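Local coordinates for putative membrane anchored protein (Corynebacterium diphtheriae, PDB 3LSO), which is of unknown function but is probably a membrane-anchored protein of the bacterial surface, built as an elongated chain of beta-rich domains, at residues A87-S93 and L161-V167; M223-V227 and R265-A269; V337-N343 and F429-K435. All blocks are in the same frame, centred on the assembly; numbering follows the deposited sequence.

Contact 1: residues A87-S93 and L161-V167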
# COMPACT_ATOMS: atom_id res chain seq x y z
N ALA B 87 33.58 -46.57 9.66
CA ALA B 87 33.89 -45.35 8.91
C ALA B 87 33.00 -44.20 9.37
O ALA B 87 31.78 -44.31 9.38
CB ALA B 87 33.71 -45.58 7.43
N LYS B 88 33.63 -43.09 9.76
CA LYS B 88 32.92 -41.91 10.27
C LYS B 88 33.29 -40.67 9.48
O LYS B 88 34.36 -40.63 8.89
CB LYS B 88 33.27 -41.67 11.73
CG LYS B 88 32.75 -42.69 12.69
CD LYS B 88 32.89 -42.21 14.13
CE LYS B 88 32.83 -43.38 15.10
NZ LYS B 88 32.76 -42.94 16.52
N LEU B 89 32.41 -39.67 9.48
CA LEU B 89 32.76 -38.37 8.93
C LEU B 89 33.19 -37.46 10.06
O LEU B 89 32.42 -37.21 10.98
CB LEU B 89 31.57 -37.73 8.22
CG LEU B 89 31.00 -38.37 6.96
CD1 LEU B 89 29.77 -37.62 6.52
CD2 LEU B 89 32.03 -38.41 5.87
N THR B 90 34.41 -36.97 9.98
CA THR B 90 34.94 -36.08 11.00
C THR B 90 34.57 -34.63 10.66
O THR B 90 34.23 -33.85 11.55
CB THR B 90 36.46 -36.25 11.15
OG1 THR B 90 37.09 -35.98 9.90
CG2 THR B 90 36.79 -37.65 11.55
N LYS B 91 34.64 -34.29 9.38
CA LYS B 91 34.29 -32.97 8.85
C LYS B 91 33.38 -33.15 7.65
O LYS B 91 33.47 -34.16 6.96
CB LYS B 91 35.55 -32.25 8.37
CG LYS B 91 36.53 -31.83 9.45
CD LYS B 91 37.88 -31.42 8.83
CE LYS B 91 38.83 -30.83 9.87
NZ LYS B 91 38.27 -29.54 10.43
N SER B 92 32.51 -32.18 7.39
CA SER B 92 31.84 -32.10 6.09
C SER B 92 31.28 -30.70 5.84
O SER B 92 31.02 -29.94 6.78
CB SER B 92 30.76 -33.16 5.93
OG SER B 92 29.75 -33.03 6.88
N SER B 93 31.12 -30.36 4.56
CA SER B 93 30.83 -29.00 4.16
C SER B 93 29.98 -28.99 2.91
O SER B 93 30.44 -29.43 1.86
CB SER B 93 32.14 -28.25 3.88
OG SER B 93 32.34 -27.17 4.78
N LEU B 161 30.65 -29.81 -2.28
CA LEU B 161 30.70 -30.70 -1.12
C LEU B 161 32.12 -31.16 -0.83
O LEU B 161 32.84 -31.57 -1.74
CB LEU B 161 29.78 -31.89 -1.39
CG LEU B 161 29.37 -32.81 -0.25
CD1 LEU B 161 27.92 -33.26 -0.50
CD2 LEU B 161 30.31 -34.02 -0.14
N THR B 162 32.52 -31.05 0.44
CA THR B 162 33.78 -31.62 0.90
C THR B 162 33.50 -32.32 2.20
O THR B 162 32.71 -31.84 3.02
CB THR B 162 34.84 -30.56 1.24
OG1 THR B 162 34.46 -29.87 2.44
CG2 THR B 162 35.08 -29.57 0.09
N ASN B 163 34.14 -33.47 2.40
CA ASN B 163 34.09 -34.11 3.70
C ASN B 163 35.45 -34.70 4.03
O ASN B 163 36.35 -34.71 3.17
CB ASN B 163 32.99 -35.18 3.76
CG ASN B 163 33.38 -36.46 3.08
OD1 ASN B 163 33.48 -36.52 1.85
ND2 ASN B 163 33.62 -37.49 3.87
N THR B 164 35.57 -35.15 5.27
CA THR B 164 36.76 -35.83 5.76
C THR B 164 36.32 -37.00 6.60
O THR B 164 35.56 -36.85 7.55
CB THR B 164 37.67 -34.87 6.55
OG1 THR B 164 38.13 -33.86 5.64
CG2 THR B 164 38.86 -35.62 7.15
N ALA B 165 36.80 -38.17 6.21
CA ALA B 165 36.37 -39.41 6.80
C ALA B 165 37.51 -40.08 7.51
O ALA B 165 38.64 -40.12 7.01
CB ALA B 165 35.81 -40.33 5.72
N SER B 166 37.20 -40.63 8.68
CA SER B 166 38.15 -41.45 9.41
C SER B 166 37.78 -42.93 9.27
O SER B 166 36.71 -43.36 9.71
CB SER B 166 38.18 -41.03 10.88
OG SER B 166 39.11 -41.81 11.57
N VAL B 167 38.68 -43.70 8.65
CA VAL B 167 38.42 -45.09 8.27
C VAL B 167 39.58 -46.00 8.65
O VAL B 167 40.60 -46.03 7.97
CB VAL B 167 38.22 -45.19 6.73
CG1 VAL B 167 37.97 -46.63 6.29
CG2 VAL B 167 37.10 -44.25 6.23

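Contact 2: residues M223-V227 and R265-A269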
# COMPACT_ATOMS: atom_id res chain seq x y z
N MSE B 223 12.06 2.98 22.07
CA MSE B 223 11.18 4.17 22.12
C MSE B 223 12.00 5.44 22.38
O MSE B 223 12.00 5.97 23.49
CB MSE B 223 10.06 4.00 23.17
CG MSE B 223 8.97 5.10 23.12
SE MSE B 223 8.29 5.65 24.90
CE MSE B 223 7.50 7.40 24.43
N ASP B 224 12.71 5.91 21.36
CA ASP B 224 13.55 7.09 21.52
C ASP B 224 13.34 8.12 20.42
O ASP B 224 13.50 9.32 20.66
CB ASP B 224 15.05 6.73 21.67
CG ASP B 224 15.48 5.55 20.79
OD1 ASP B 224 15.06 5.49 19.61
OD2 ASP B 224 16.25 4.70 21.28
N GLY B 225 12.94 7.66 19.24
CA GLY B 225 12.82 8.50 18.06
C GLY B 225 11.65 9.46 18.03
O GLY B 225 10.82 9.49 18.95
N LYS B 226 11.59 10.24 16.94
CA LYS B 226 10.61 11.29 16.71
C LYS B 226 10.12 11.26 15.26
O LYS B 226 10.79 10.69 14.39
CB LYS B 226 11.25 12.65 16.99
CG LYS B 226 11.05 13.20 18.41
CD LYS B 226 12.21 14.11 18.86
CE LYS B 226 11.80 15.00 20.05
NZ LYS B 226 12.89 15.13 21.05
N VAL B 227 8.98 11.87 14.98
CA VAL B 227 8.49 12.03 13.60
C VAL B 227 8.27 13.49 13.21
O VAL B 227 7.67 14.25 13.97
CB VAL B 227 7.18 11.24 13.35
CG1 VAL B 227 6.50 11.68 12.06
CG2 VAL B 227 7.47 9.75 13.31
N ARG B 265 8.08 11.67 8.37
CA ARG B 265 9.50 11.37 8.27
C ARG B 265 10.03 10.98 9.64
O ARG B 265 9.85 11.72 10.61
CB ARG B 265 10.27 12.58 7.74
CG ARG B 265 11.76 12.48 7.94
CD ARG B 265 12.54 13.48 7.12
NE ARG B 265 12.50 13.13 5.71
CZ ARG B 265 12.95 13.91 4.73
NH1 ARG B 265 13.50 15.08 5.01
NH2 ARG B 265 12.87 13.51 3.47
N PHE B 266 10.68 9.83 9.71
CA PHE B 266 11.28 9.35 10.96
C PHE B 266 12.64 10.00 11.25
O PHE B 266 13.52 10.03 10.38
CB PHE B 266 11.38 7.81 10.97
CG PHE B 266 11.76 7.23 12.31
CD1 PHE B 266 10.87 7.27 13.38
CD2 PHE B 266 13.01 6.64 12.49
CE1 PHE B 266 11.22 6.72 14.63
CE2 PHE B 266 13.37 6.08 13.74
CZ PHE B 266 12.47 6.12 14.80
N ILE B 267 12.76 10.55 12.46
CA ILE B 267 14.02 11.09 12.98
C ILE B 267 14.57 10.11 14.02
O ILE B 267 13.84 9.64 14.88
CB ILE B 267 13.85 12.50 13.64
CG1 ILE B 267 13.40 13.55 12.60
CG2 ILE B 267 15.13 12.95 14.34
CD1 ILE B 267 14.44 13.88 11.50
N ASP B 268 15.86 9.84 13.92
CA ASP B 268 16.54 8.87 14.78
C ASP B 268 16.94 9.47 16.13
O ASP B 268 17.08 10.69 16.26
CB ASP B 268 17.81 8.42 14.07
CG ASP B 268 17.99 6.95 14.12
OD1 ASP B 268 17.07 6.27 14.62
OD2 ASP B 268 19.04 6.46 13.64
N ALA B 269 17.16 8.62 17.13
CA ALA B 269 17.73 9.11 18.39
C ALA B 269 18.97 9.96 18.06
O ALA B 269 19.09 11.10 18.52
CB ALA B 269 18.09 7.95 19.31

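Contact 3: residues V337-N343 and F429-K435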
# COMPACT_ATOMS: atom_id res chain seq x y z
N VAL B 337 -41.66 15.19 -3.56
CA VAL B 337 -40.56 16.13 -3.76
C VAL B 337 -41.14 17.39 -4.37
O VAL B 337 -41.82 17.35 -5.39
CB VAL B 337 -39.48 15.56 -4.73
CG1 VAL B 337 -38.46 16.63 -5.15
CG2 VAL B 337 -38.75 14.36 -4.13
N TYR B 338 -40.83 18.52 -3.75
CA TYR B 338 -41.33 19.81 -4.20
C TYR B 338 -40.33 20.55 -5.07
O TYR B 338 -40.62 20.77 -6.23
CB TYR B 338 -41.72 20.64 -2.99
CG TYR B 338 -42.49 19.85 -1.96
CD1 TYR B 338 -43.61 19.10 -2.34
CD2 TYR B 338 -42.12 19.84 -0.60
CE1 TYR B 338 -44.33 18.37 -1.44
CE2 TYR B 338 -42.86 19.09 0.33
CZ TYR B 338 -43.97 18.36 -0.13
OH TYR B 338 -44.75 17.61 0.71
N GLU B 339 -39.18 20.98 -4.52
CA GLU B 339 -38.15 21.67 -5.33
C GLU B 339 -36.89 20.88 -5.41
O GLU B 339 -36.50 20.21 -4.45
CB GLU B 339 -37.73 22.98 -4.71
CG GLU B 339 -38.00 24.18 -5.51
CD GLU B 339 -37.48 25.40 -4.78
OE1 GLU B 339 -36.32 25.36 -4.28
OE2 GLU B 339 -38.27 26.37 -4.69
N ILE B 340 -36.23 21.01 -6.55
CA ILE B 340 -34.84 20.59 -6.65
C ILE B 340 -34.14 21.63 -7.49
O ILE B 340 -34.77 22.29 -8.32
CB ILE B 340 -34.67 19.16 -7.23
CG1 ILE B 340 -35.14 19.09 -8.67
CG2 ILE B 340 -35.36 18.13 -6.35
CD1 ILE B 340 -34.61 17.89 -9.36
N GLY B 341 -32.87 21.84 -7.22
CA GLY B 341 -32.07 22.72 -8.06
C GLY B 341 -30.61 22.57 -7.71
O GLY B 341 -30.30 22.08 -6.61
N ILE B 342 -29.73 22.96 -8.64
CA ILE B 342 -28.29 23.01 -8.36
C ILE B 342 -27.88 24.35 -7.73
O ILE B 342 -28.23 25.41 -8.26
CB ILE B 342 -27.46 22.80 -9.64
CG1 ILE B 342 -27.67 21.39 -10.17
CG2 ILE B 342 -25.96 23.08 -9.37
CD1 ILE B 342 -27.72 21.35 -11.68
N ASN B 343 -27.11 24.28 -6.64
CA ASN B 343 -26.55 25.46 -5.96
C ASN B 343 -25.03 25.44 -6.09
O ASN B 343 -24.36 24.53 -5.60
CB ASN B 343 -26.93 25.45 -4.47
CG ASN B 343 -26.48 26.72 -3.72
OD1 ASN B 343 -26.95 27.81 -4.00
ND2 ASN B 343 -25.62 26.56 -2.73
N PHE B 429 -20.54 21.16 -6.48
CA PHE B 429 -21.87 21.71 -6.55
C PHE B 429 -22.79 21.08 -5.51
O PHE B 429 -22.52 19.98 -5.00
CB PHE B 429 -22.41 21.56 -7.96
CG PHE B 429 -21.67 22.38 -8.95
CD1 PHE B 429 -22.14 23.62 -9.33
CD2 PHE B 429 -20.46 21.95 -9.48
CE1 PHE B 429 -21.45 24.39 -10.23
CE2 PHE B 429 -19.76 22.73 -10.40
CZ PHE B 429 -20.26 23.95 -10.77
N GLN B 430 -23.87 21.77 -5.16
CA GLN B 430 -24.84 21.21 -4.23
C GLN B 430 -26.17 21.05 -4.90
O GLN B 430 -26.46 21.74 -5.88
CB GLN B 430 -25.01 22.15 -3.04
CG GLN B 430 -23.73 22.35 -2.21
CD GLN B 430 -23.92 23.31 -1.06
OE1 GLN B 430 -24.57 24.34 -1.20
NE2 GLN B 430 -23.34 22.98 0.08
N MSE B 431 -27.00 20.17 -4.36
CA MSE B 431 -28.44 20.16 -4.72
C MSE B 431 -29.23 20.76 -3.58
O MSE B 431 -29.01 20.41 -2.40
CB MSE B 431 -28.95 18.74 -4.97
CG MSE B 431 -30.22 18.68 -5.85
SE MSE B 431 -30.76 16.83 -6.10
CE MSE B 431 -31.75 17.03 -7.72
N GLY B 432 -30.11 21.69 -3.92
CA GLY B 432 -31.12 22.20 -3.00
C GLY B 432 -32.32 21.26 -3.09
O GLY B 432 -32.69 20.85 -4.19
N VAL B 433 -32.91 20.87 -1.95
CA VAL B 433 -34.10 20.03 -1.99
C VAL B 433 -35.13 20.50 -1.00
O VAL B 433 -34.80 20.96 0.09
CB VAL B 433 -33.79 18.56 -1.70
CG1 VAL B 433 -32.85 18.06 -2.70
CG2 VAL B 433 -33.14 18.43 -0.35
N TYR B 434 -36.39 20.37 -1.38
CA TYR B 434 -37.50 20.62 -0.48
C TYR B 434 -38.42 19.48 -0.82
O TYR B 434 -38.88 19.38 -1.98
CB TYR B 434 -38.14 21.98 -0.79
CG TYR B 434 -39.41 22.29 -0.06
CD1 TYR B 434 -39.58 21.93 1.30
CD2 TYR B 434 -40.46 22.97 -0.69
CE1 TYR B 434 -40.78 22.21 1.98
CE2 TYR B 434 -41.66 23.27 -0.02
CZ TYR B 434 -41.80 22.88 1.31
OH TYR B 434 -42.93 23.18 1.98
N LYS B 435 -38.67 18.60 0.17
CA LYS B 435 -39.35 17.33 -0.06
C LYS B 435 -39.96 16.81 1.21
O LYS B 435 -39.65 17.32 2.29
CB LYS B 435 -38.36 16.29 -0.59
CG LYS B 435 -37.30 15.84 0.40
CD LYS B 435 -36.17 15.13 -0.29
CE LYS B 435 -35.23 14.52 0.74
NZ LYS B 435 -34.20 13.66 0.10

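Contact 1: residues A87-S93 and L161-V167
The carbonyl oxygen of Thr-164 is gripped by three donors from 87-93: Thr-90 N at 2.7 Å, the Thr-90 hydroxyl OG1 at 2.9 Å and Lys-91 N. This is a classic beta bulge, in which Thr-90 and Lys-91 together face one residue of the antiparallel partner strand. Thr-90 N arrives almost along the C=O axis, Lys-91 N, 3.3 Å from Thr-164 O, lies in the carbonyl plane on a lone pair, and Thr-90 OG1 stands above that plane. The hydroxyl gets there because chi1 of 58° tucks OG1 between the backbone N and the carbonyl carbon; the same rotation brings Thr-90 CG2 to 3.7 Å from Ser-166 CB. Regular pairing resumes on both flanks, Lys-88 with Ser-166 and Ser-93 with Thr-162 each exchanging two backbone hydrogen bonds. At one end of the Leu-89 face, Leu-89 CD2 lies 4.2 Å from Ala-165 CB and Ala-87 CB meets Val-167 CG2, while Ser-92 and Asn-163 make the same face polar further along. Leu-89 also packs on Leu-124 and Ala-126 of strand 117-129, and the far edge of 161-167 bonds to strand 170-177, all within the DIP2116-like N-terminal domain of the E-set clan. On the opposite face, Lys-91 CB lies 3.8 Å from Thr-164 CB, and the Thr-164 hydroxyl OG1 hydrogen-bonds to Asn-173 OD1.

Contact 2: residues M223-V227 and R265-A269
Two backbone hydrogen bonds join Lys-226 and Ile-267 where strands 226-231 and 258-267 run antiparallel, at the ends of both strands nearest the flanking loops. Lys-226 N gives to Ile-267 O at 3.1 Å and Ile-267 N returns to Lys-226 O at 2.8 Å, the first bond almost straight at 174°. Next along, Val-227 and Phe-266 form a non-hydrogen-bonded pair, where Val-227 CA makes a CA-H...O contact with Arg-265 O, 3.3 Å between CA and O. Apolar contacts gather on the face shared by this pair. Phe-266 has CG opposite the backbone N, chi1 -170°, which carries the ring back toward 223-227; Val-227 CG2 meets its edge near the ring plane, 4.2 Å from CD1, and the ring packs against the bare CA of Gly-225, with Phe-266 CZ at 4.1 Å. On the exposed flank beyond the strands, the methyl of Ala-269 rests 3.8 Å from Asp-224 CG. The Arg-265 end leads away from 223-227: its guanidinium forms a salt bridge with Asp-277 and hydrogen-bonds Pro-462 O in the C-terminal tail. Inner neighbours in a mixed five-stranded sheet, with 278-285 and 234-241 on their outer sides, the two strands are therefore joined here by main-chain bonds and a buried Phe-Val-Gly patch, while a salt bridge of Arg-265 ties the strand to residues beyond this pairing.

Contact 3: residues V337-N343 and F429-K435
A classic beta bulge at Tyr-338 and Glu-339 coincides with an edge-to-face tyrosine pair. Both bulge residues donate their backbone N to the single carbonyl oxygen of Tyr-434, Tyr-338 at 2.8 Å and Glu-339 at 3.0 Å. The turned backbone of Tyr-338, psi -67°, swings its side chain toward strand 429-435, where the ring edge meets the Tyr-434 face: CD2 of Tyr-338 sits 3.3 Å above the plane of the Tyr-434 ring, over its centre, and the planes are 59° apart. Past the bulge the strands pair regularly, Gly-341 and Gly-432 facing each other in a hydrogen-bonded pair. At the far end Asn-343 and Gln-430 lie side by side, and ND2 of Asn-343 donates to OE1 of Gln-430 at 2.9 Å, the donor lying in the carbonyl plane, while OD1 of Asn-343 accepts from Asn-390 N. The other face is largely apolar in its middle, with Ile-340 against the methyl end of selenomethionine Met-431, and Ile-342 CG2 3.9 Å from Phe-429 CD1; at its end Lys-435 NZ forms salt bridges with Asp-295 and Asp-297. That face packs on Val-412 and Phe-416 of strand 410-417 and on Ala-326 and Leu-328 of strand 321-329, consistent with a beta sandwich, while strands 394-398 and 403-404 flank 335-343 and strand 440-453 flanks 425-435.

Overall arrangement
The three contacts follow one another along the chain, each closing before the next opens, and mark successive parts of a long, helix-free molecule. Contact 1 and contact 3 lie on opposite sides of the chain's centre, 89 Å apart between centres, while contact 2 sits between them, about 52 Å from the first and 51 Å from the third, centre to centre. None touches another; even the nearest atoms, those of contacts 2 and 3, are about 34 Å apart. Each is an antiparallel pairing within a separate part of the fold. Contacts 1 and 2 are partly buried, whereas contact 3 is buried.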